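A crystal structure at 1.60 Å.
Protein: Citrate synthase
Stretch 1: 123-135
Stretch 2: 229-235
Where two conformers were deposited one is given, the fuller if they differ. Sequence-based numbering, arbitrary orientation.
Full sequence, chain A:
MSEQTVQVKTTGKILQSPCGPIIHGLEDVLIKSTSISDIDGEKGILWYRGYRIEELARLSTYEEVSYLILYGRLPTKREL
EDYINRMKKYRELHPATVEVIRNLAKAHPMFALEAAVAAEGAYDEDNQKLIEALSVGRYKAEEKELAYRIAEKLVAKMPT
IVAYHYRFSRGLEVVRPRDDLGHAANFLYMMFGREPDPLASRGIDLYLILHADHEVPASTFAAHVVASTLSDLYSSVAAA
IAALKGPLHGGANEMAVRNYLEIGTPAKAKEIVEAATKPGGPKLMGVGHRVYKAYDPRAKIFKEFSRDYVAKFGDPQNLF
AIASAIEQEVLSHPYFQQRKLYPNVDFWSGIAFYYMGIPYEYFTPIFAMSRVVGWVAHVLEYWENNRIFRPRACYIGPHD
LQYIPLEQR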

# COMPACT_ATOMS: atom_id res chain seq x y z
N TYR A 123 -1.03 15.91 9.60
CA TYR A 123 -0.95 16.97 10.59
C TYR A 123 -0.83 16.46 12.03
O TYR A 123 -0.83 17.27 12.97
N ASP A 124 -0.71 15.15 12.20
CA ASP A 124 -0.56 14.53 13.52
C ASP A 124 0.85 14.83 14.03
O ASP A 124 1.84 14.40 13.44
N GLU A 125 0.95 15.60 15.10
CA GLU A 125 2.26 16.02 15.62
C GLU A 125 3.16 14.86 16.07
O GLU A 125 4.37 14.89 15.86
N ASP A 126 2.55 13.86 16.68
CA ASP A 126 3.28 12.66 17.09
C ASP A 126 3.85 11.98 15.87
O ASP A 126 4.96 11.49 15.87
N ASN A 127 3.02 11.84 14.84
CA ASN A 127 3.45 11.20 13.63
C ASN A 127 4.66 11.96 13.07
O ASN A 127 5.62 11.34 12.65
N GLN A 128 4.55 13.29 12.99
CA GLN A 128 5.67 14.10 12.48
C GLN A 128 6.96 13.83 13.26
O GLN A 128 8.04 13.67 12.69
N LYS A 129 6.83 13.76 14.57
CA LYS A 129 7.97 13.52 15.44
C LYS A 129 8.56 12.14 15.19
O LYS A 129 9.77 11.97 15.15
N LEU A 130 7.70 11.15 14.98
CA LEU A 130 8.17 9.80 14.72
C LEU A 130 8.85 9.73 13.37
O LEU A 130 9.88 9.08 13.22
N ILE A 131 8.27 10.40 12.37
CA ILE A 131 8.86 10.47 11.04
C ILE A 131 10.27 11.08 11.15
O ILE A 131 11.23 10.51 10.63
N GLU A 132 10.42 12.15 11.93
CA GLU A 132 11.73 12.78 12.10
C GLU A 132 12.73 11.77 12.67
O GLU A 132 13.86 11.66 12.20
N ALA A 133 12.31 11.05 13.70
CA ALA A 133 13.20 10.07 14.34
C ALA A 133 13.61 8.95 13.38
O ALA A 133 14.79 8.62 13.24
N LEU A 134 12.63 8.38 12.68
CA LEU A 134 12.94 7.28 11.77
C LEU A 134 13.81 7.74 10.59
O LEU A 134 14.55 6.94 10.01
N SER A 135 13.73 9.02 10.24
CA SER A 135 14.52 9.56 9.12
C SER A 135 16.01 9.45 9.42
O SER A 135 16.83 9.38 8.51
N THR A 229 9.70 0.20 4.89
CA THR A 229 10.53 1.30 4.44
C THR A 229 10.68 2.36 5.53
O THR A 229 11.30 3.40 5.33
N LEU A 230 10.04 2.08 6.67
CA LEU A 230 9.95 2.98 7.80
C LEU A 230 9.02 4.15 7.52
O LEU A 230 9.08 5.18 8.20
N SER A 231 8.11 3.95 6.56
CA SER A 231 7.06 4.91 6.29
C SER A 231 6.15 4.94 7.53
O SER A 231 6.17 4.03 8.34
N ASP A 232 5.36 5.99 7.64
CA ASP A 232 4.58 6.18 8.84
C ASP A 232 3.39 5.27 8.98
O ASP A 232 2.88 4.72 8.01
N LEU A 233 2.91 5.15 10.22
CA LEU A 233 1.77 4.28 10.53
C LEU A 233 0.50 4.64 9.80
O LEU A 233 -0.26 3.74 9.40
N TYR A 234 0.23 5.93 9.64
CA TYR A 234 -0.95 6.33 8.91
C TYR A 234 -0.84 5.86 7.46
O TYR A 234 -1.78 5.33 6.90
N SER A 235 0.30 6.11 6.84
CA SER A 235 0.49 5.69 5.45
C SER A 235 0.39 4.17 5.30
O SER A 235 -0.19 3.66 4.33

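Packing of the helix of stretch 1, which begins at Glu125, against the loop and helix start of stretch 2 in citrate synthase; 397 Å² is buried between them, both sides summed. Asp124, the N-cap residue, points its CA-to-CB bond toward stretch 2. Its chi1 is t, and its carboxylate works in two directions: Asp124 OD1 caps its own helix by accepting from Asn127 N (2.9 Å), while Asp124 OD2 accepts a very short hydrogen bond from Tyr234 OH (2.5 Å). Tyr234 (chi1 m) has its CA-to-CB bond toward stretch 1, and Asp124 OD2 lies at the edge of its ring, near the ring plane. Glu125 and Asp126 make no contact across the interface. Asn127, one turn on from the cap, also points toward stretch 2, with chi1 t at -160°. Asn127 ND2 donates to Asp232 OD2 (3.1 Å) in an almost linear bond, 172° at the hydrogen, and lies 3.5 Å from Tyr234 CD2. Asp232 (chi1 p) is itself an N-cap: the same Asp232 OD2 accepts from Ser235 N (3.0 Å), so Asn127 is tied to the cap of the second helix. The other end of the amide works through water 1, which donates to Asn127 OD1 (2.7 Å) and accepts from Leu233 N (2.9 Å), bridging a direct OD1 to N gap of 4.2 Å. The CA-to-CB bond of Gln128 points away; its end comes nearer without reaching stretch 2, and Gln128 NE2 donates to Asp124 O (3.1 Å). Further along, the side chains from stretch 1 are aliphatic. Ile131 (chi1 m, chi2 t) starts sideways, but its end comes nearer, and Ile131 CG1 rests 3.9 Å from Asp232 CB. Leu134 (m, t) points toward stretch 2: Leu134 CD1 approaches Leu230 O at 3.6 Å and Leu230 CB at 4.3 Å. Leu230, also m, t, faces it from a Schellman turn with positive phi. Ser135 points away, Ser135 OG donating to Glu132 O (2.5 Å).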

# COMPACT_ATOMS: atom_id res chain seq x y z
CB TYR A 123 -2.13 17.93 10.45
CG TYR A 123 -2.10 18.72 9.17
CD1 TYR A 123 -1.03 19.55 8.87
CD2 TYR A 123 -3.16 18.68 8.29
CE1 TYR A 123 -0.99 20.28 7.70
CE2 TYR A 123 -3.13 19.40 7.11
CZ TYR A 123 -2.05 20.21 6.83
OH TYR A 123 -2.04 20.96 5.68
CB ASP A 124 -0.78 13.02 13.43
CG ASP A 124 -0.69 12.32 14.78
OD1 ASP A 124 0.28 12.57 15.52
OD2 ASP A 124 -1.60 11.54 15.08
CB GLU A 125 2.08 17.02 16.77
CG GLU A 125 1.41 18.32 16.34
CD GLU A 125 1.15 19.28 17.49
OE1 GLU A 125 1.65 19.02 18.61
OE2 GLU A 125 0.44 20.28 17.28
CB ASP A 126 2.35 11.69 17.81
CG ASP A 126 1.93 12.19 19.18
OD1 ASP A 126 2.72 12.93 19.82
OD2 ASP A 126 0.83 11.80 19.64
CB ASN A 127 2.31 11.18 12.61
CG ASN A 127 2.51 10.13 11.53
OD1 ASN A 127 2.91 9.00 11.82
ND2 ASN A 127 2.05 10.44 10.31
CB GLN A 128 5.35 15.59 12.52
CG GLN A 128 4.02 15.98 11.85
CD GLN A 128 3.76 15.27 10.53
OE1 GLN A 128 4.51 15.40 9.56
NE2 GLN A 128 2.64 14.56 10.47
CB LYS A 129 7.55 13.68 16.91
CG LYS A 129 8.70 13.66 17.89
CD LYS A 129 8.22 13.99 19.29
CE LYS A 129 9.38 14.11 20.28
NZ LYS A 129 10.13 12.83 20.43
CB LEU A 130 7.05 8.77 14.85
CG LEU A 130 7.48 7.31 14.69
CD1 LEU A 130 8.61 6.91 15.62
CD2 LEU A 130 6.28 6.39 14.88
CB ILE A 131 7.97 11.27 10.09
CG1 ILE A 131 6.70 10.47 9.78
CG2 ILE A 131 8.72 11.62 8.81
CD1 ILE A 131 5.60 11.32 9.14
CB GLU A 132 11.64 13.99 13.04
CG GLU A 132 10.90 15.19 12.45
CD GLU A 132 10.74 16.35 13.44
OE1 GLU A 132 10.71 16.12 14.67
OE2 GLU A 132 10.61 17.50 12.96
CB ALA A 133 12.53 9.49 15.59
CB LEU A 134 11.66 6.61 11.28
CG LEU A 134 10.87 5.90 12.37
CD1 LEU A 134 9.57 5.32 11.79
CD2 LEU A 134 11.70 4.82 13.04
CB SER A 135 14.15 11.01 8.83
OG SER A 135 14.66 11.90 9.81
CB THR A 229 9.93 2.02 3.23
OG1 THR A 229 8.73 2.69 3.60
CG2 THR A 229 9.67 1.06 2.09
CB LEU A 230 11.30 3.44 8.32
CG LEU A 230 12.17 2.28 8.85
CD1 LEU A 230 13.43 2.88 9.48
CD2 LEU A 230 11.45 1.41 9.85
CB SER A 231 6.27 4.53 5.04
OG SER A 231 5.29 5.51 4.74
CB ASP A 232 4.16 7.63 8.95
CG ASP A 232 3.15 8.00 7.90
OD1 ASP A 232 3.54 8.21 6.72
OD2 ASP A 232 1.97 8.09 8.27
CB LEU A 233 1.53 4.25 12.03
CG LEU A 233 2.53 3.39 12.79
CD1 LEU A 233 2.63 3.82 14.27
CD2 LEU A 233 2.17 1.93 12.65
CB TYR A 234 -1.14 7.83 8.97
CG TYR A 234 -1.66 8.37 10.30
CD1 TYR A 234 -3.00 8.65 10.46
CD2 TYR A 234 -0.79 8.69 11.32
CE1 TYR A 234 -3.49 9.21 11.62
CE2 TYR A 234 -1.28 9.22 12.52
CZ TYR A 234 -2.62 9.49 12.65
OH TYR A 234 -3.15 10.06 13.81
CB SER A 235 1.84 6.20 4.94
OG SER A 235 1.78 7.62 4.88
O HOH W 1 4.41 6.73 12.08